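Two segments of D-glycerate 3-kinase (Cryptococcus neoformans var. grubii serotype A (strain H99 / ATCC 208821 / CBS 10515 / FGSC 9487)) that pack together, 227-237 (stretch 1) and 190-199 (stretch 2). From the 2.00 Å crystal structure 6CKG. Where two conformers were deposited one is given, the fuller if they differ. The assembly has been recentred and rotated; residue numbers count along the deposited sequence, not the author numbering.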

# COMPACT_ATOMS: atom_id res chain seq x y z
N THR A 227 -8.28 14.31 -15.13
CA THR A 227 -7.53 13.09 -14.83
C THR A 227 -7.40 12.89 -13.32
O THR A 227 -7.60 11.79 -12.80
CB THR A 227 -6.15 13.13 -15.48
OG1 THR A 227 -6.27 12.86 -16.88
CG2 THR A 227 -5.20 12.06 -14.85
N LEU A 228 -7.07 13.96 -12.60
CA LEU A 228 -6.88 13.84 -11.15
C LEU A 228 -8.20 13.56 -10.43
O LEU A 228 -8.23 12.77 -9.48
CB LEU A 228 -6.22 15.10 -10.59
CG LEU A 228 -4.83 15.43 -11.15
CD1 LEU A 228 -4.37 16.81 -10.70
CD2 LEU A 228 -3.82 14.36 -10.76
N HIS A 229 -9.29 14.18 -10.88
CA HIS A 229 -10.60 13.92 -10.27
C HIS A 229 -11.00 12.45 -10.42
O HIS A 229 -11.61 11.88 -9.51
CB HIS A 229 -11.66 14.83 -10.89
CG HIS A 229 -11.72 16.21 -10.30
ND1 HIS A 229 -11.99 16.45 -8.97
CD2 HIS A 229 -11.61 17.43 -10.88
CE1 HIS A 229 -12.02 17.75 -8.75
NE2 HIS A 229 -11.79 18.37 -9.89
N SER A 230 -10.69 11.85 -11.58
CA SER A 230 -11.00 10.43 -11.80
C SER A 230 -10.28 9.54 -10.79
O SER A 230 -10.89 8.63 -10.21
CB SER A 230 -10.62 10.03 -13.23
OG SER A 230 -11.35 10.78 -14.18
N ILE A 231 -8.98 9.76 -10.59
CA ILE A 231 -8.27 8.96 -9.59
C ILE A 231 -8.88 9.17 -8.21
O ILE A 231 -9.06 8.21 -7.43
CB ILE A 231 -6.77 9.29 -9.60
CG1 ILE A 231 -6.19 9.11 -11.01
CG2 ILE A 231 -6.02 8.43 -8.57
CD1 ILE A 231 -6.38 7.69 -11.58
N ASN A 232 -9.21 10.42 -7.88
CA ASN A 232 -9.85 10.74 -6.60
C ASN A 232 -11.15 9.97 -6.43
O ASN A 232 -11.41 9.39 -5.37
CB ASN A 232 -10.12 12.26 -6.54
CG ASN A 232 -10.60 12.73 -5.18
OD1 ASN A 232 -10.05 12.35 -4.15
ND2 ASN A 232 -11.64 13.58 -5.16
N GLN A 233 -12.00 9.98 -7.46
CA GLN A 233 -13.27 9.26 -7.40
C GLN A 233 -13.04 7.76 -7.28
O GLN A 233 -13.79 7.06 -6.57
CB GLN A 233 -14.09 9.56 -8.65
CG GLN A 233 -15.56 9.26 -8.50
CD GLN A 233 -16.23 10.24 -7.57
OE1 GLN A 233 -15.84 11.41 -7.51
NE2 GLN A 233 -17.24 9.78 -6.83
N ASN A 234 -12.04 7.24 -7.99
CA ASN A 234 -11.65 5.84 -7.83
C ASN A 234 -11.27 5.54 -6.39
O ASN A 234 -11.64 4.50 -5.85
CB ASN A 234 -10.49 5.51 -8.76
CG ASN A 234 -10.90 5.49 -10.22
OD1 ASN A 234 -12.07 5.67 -10.55
ND2 ASN A 234 -9.94 5.30 -11.10
N LEU A 235 -10.54 6.46 -5.74
CA LEU A 235 -10.04 6.21 -4.39
C LEU A 235 -11.17 6.14 -3.36
O LEU A 235 -11.04 5.44 -2.35
CB LEU A 235 -9.04 7.29 -3.99
CG LEU A 235 -8.33 7.11 -2.66
CD1 LEU A 235 -7.53 5.78 -2.62
CD2 LEU A 235 -7.41 8.30 -2.42
N ARG A 236 -12.28 6.84 -3.60
CA ARG A 236 -13.43 6.74 -2.72
C ARG A 236 -13.93 5.30 -2.59
O ARG A 236 -14.49 4.94 -1.55
CB ARG A 236 -14.55 7.68 -3.21
CG ARG A 236 -14.18 9.16 -3.07
CD ARG A 236 -15.11 10.11 -3.82
NE ARG A 236 -14.78 11.53 -3.57
CZ ARG A 236 -15.17 12.54 -4.35
NH1 ARG A 236 -15.87 12.31 -5.45
NH2 ARG A 236 -14.84 13.80 -4.05
N GLN A 237 -13.73 4.47 -3.63
CA GLN A 237 -14.16 3.07 -3.57
C GLN A 237 -13.31 2.21 -2.64
O GLN A 237 -13.70 1.06 -2.37
CB GLN A 237 -14.16 2.43 -4.97
CG GLN A 237 -14.99 3.19 -6.01
CD GLN A 237 -16.33 3.64 -5.44
OE1 GLN A 237 -16.56 4.84 -5.25
NE2 GLN A 237 -17.21 2.68 -5.16
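Stretch 2 (190-199) SNDKLEEKYA

Stretch 2 is a single helical segment, running from N191 to A199 and continuing beyond it, with S190 at the N-cap position. The hydroxyl of S190 caps the first turn by accepting from the backbone amide of K193 (K193 N to S190 OG, 3.1 Å), and regular i to i+4 bonds then follow, from L194 N to S190 O (3.0 Å) through to A199 N to E195 O (2.8 Å). Its partner in stretch 1 belongs to a helix that is already under way at T227. The two helices run in broadly opposite directions, crossing at 139° with a closest axial approach of 10.9 Å. The backbones come nearest between H229 and N191, whose CA atoms lie 7.5 Å apart. With the axes 10.9 Å apart the contact is made largely by side chains; it buries 409 Å², both sides summed.

L194 is the apolar centre of the contact. Its CA-to-CB bond points toward stretch 1, with chi1 in the t well, and its methyl groups lie against L228, H229 and N232. L194 CD1 packs on the side-chain base of N232 (CB, 3.6 Å) and lies 3.8 Å from the backbone oxygen L228 O. L194 CD2 sits over one face of the H229 imidazole, 3.8 Å from the ring centroid and 19° off the normal, a CH-pi contact; the same methyl is 4.3 Å from L228 CB. One turn further along stretch 2, Y198 continues the apolar seam, its CD2 lying 3.8 Å from L228 CD1.

Two direct hydrogen bonds accompany this apolar patch. H229 NE2 donates to E195 OE2 at 2.7 Å, with an almost linear N-H...O angle of 175°. The carboxylate meets the imidazole at its edge, which leaves the ring face free for L194. Nearer the start of stretch 2, R236 NH2 donates to N191 OD1 (3.0 Å, 162°), the amide oxygen approaching near the guanidinium plane; the same NH2 also packs 3.9 Å from S190 CA.

A water molecule connects the polar groups that do not meet directly. N191 OD1 and H229 ND1 are 4.3 Å apart, and N191 OD1 and N232 ND2 4.4 Å, yet all three hydrogen-bond to this water. It donates to N191 OD1 (2.9 Å from the water O) and accepts from N232 ND2 (2.9 Å), while H229 ND1 lies 2.8 Å from its oxygen. N191 OD1 thus accepts from both R236 and the water, and H229 uses both ring nitrogens in the contact.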

# COMPACT_ATOMS: atom_id res chain seq x y z
N SER A 190 -12.59 15.98 -0.98
CA SER A 190 -13.74 16.64 -1.56
C SER A 190 -13.32 17.27 -2.88
O SER A 190 -12.14 17.53 -3.12
CB SER A 190 -14.30 17.72 -0.61
OG SER A 190 -13.41 18.81 -0.55
N ASN A 191 -14.29 17.48 -3.76
CA ASN A 191 -13.98 18.13 -5.03
C ASN A 191 -13.30 19.48 -4.80
O ASN A 191 -12.28 19.78 -5.41
CB ASN A 191 -15.26 18.30 -5.86
CG ASN A 191 -15.85 16.97 -6.28
OD1 ASN A 191 -15.20 15.92 -6.14
ND2 ASN A 191 -17.07 16.99 -6.77
N ASP A 192 -13.84 20.27 -3.86
CA ASP A 192 -13.30 21.60 -3.59
C ASP A 192 -11.87 21.53 -3.09
O ASP A 192 -11.04 22.39 -3.43
CB ASP A 192 -14.17 22.33 -2.56
CG ASP A 192 -15.57 22.63 -3.06
OD1 ASP A 192 -15.88 22.38 -4.25
OD2 ASP A 192 -16.36 23.12 -2.24
N LYS A 193 -11.56 20.53 -2.26
CA LYS A 193 -10.22 20.41 -1.70
C LYS A 193 -9.21 19.98 -2.76
O LYS A 193 -8.06 20.44 -2.74
CB LYS A 193 -10.20 19.43 -0.54
CG LYS A 193 -8.90 19.50 0.24
CD LYS A 193 -8.93 20.73 1.11
CE LYS A 193 -7.65 20.90 1.91
NZ LYS A 193 -7.72 22.15 2.73
N LEU A 194 -9.59 19.10 -3.68
CA LEU A 194 -8.67 18.75 -4.76
C LEU A 194 -8.35 19.98 -5.59
O LEU A 194 -7.18 20.26 -5.88
CB LEU A 194 -9.26 17.63 -5.62
CG LEU A 194 -8.35 16.98 -6.67
CD1 LEU A 194 -8.65 15.48 -6.84
CD2 LEU A 194 -8.51 17.69 -7.99
N GLU A 195 -9.39 20.74 -5.98
CA GLU A 195 -9.17 21.99 -6.70
C GLU A 195 -8.24 22.91 -5.92
O GLU A 195 -7.38 23.59 -6.50
CB GLU A 195 -10.50 22.70 -6.97
CG GLU A 195 -11.48 21.93 -7.87
CD GLU A 195 -11.02 21.79 -9.32
OE1 GLU A 195 -9.99 22.40 -9.71
OE2 GLU A 195 -11.70 21.08 -10.09
N GLU A 196 -8.42 22.97 -4.61
CA GLU A 196 -7.61 23.87 -3.79
C GLU A 196 -6.13 23.53 -3.93
O GLU A 196 -5.30 24.41 -4.16
CB GLU A 196 -8.08 23.77 -2.35
CG GLU A 196 -7.32 24.59 -1.37
CD GLU A 196 -7.88 24.38 0.01
OE1 GLU A 196 -9.05 24.75 0.22
OE2 GLU A 196 -7.18 23.80 0.85
N LYS A 197 -5.81 22.24 -3.85
CA LYS A 197 -4.42 21.79 -3.99
C LYS A 197 -3.89 22.02 -5.40
O LYS A 197 -2.75 22.46 -5.57
CB LYS A 197 -4.30 20.31 -3.60
CG LYS A 197 -4.56 20.03 -2.13
CD LYS A 197 -4.22 18.56 -1.79
CE LYS A 197 -4.41 18.26 -0.31
NZ LYS A 197 -3.91 16.88 0.00
N TYR A 198 -4.71 21.75 -6.42
CA TYR A 198 -4.27 21.99 -7.79
C TYR A 198 -3.97 23.47 -8.03
O TYR A 198 -2.93 23.82 -8.61
CB TYR A 198 -5.33 21.48 -8.78
CG TYR A 198 -4.91 21.62 -10.21
CD1 TYR A 198 -5.18 22.79 -10.93
CD2 TYR A 198 -4.27 20.57 -10.87
CE1 TYR A 198 -4.81 22.92 -12.25
CE2 TYR A 198 -3.89 20.70 -12.21
CZ TYR A 198 -4.16 21.87 -12.89
OH TYR A 198 -3.79 22.02 -14.20
N ALA A 199 -4.88 24.36 -7.61
CA ALA A 199 -4.66 25.79 -7.80
C ALA A 199 -3.45 26.27 -7.01
O ALA A 199 -2.70 27.14 -7.48
CB ALA A 199 -5.89 26.59 -7.39
O HOH W 1 -13.21 14.35 -7.50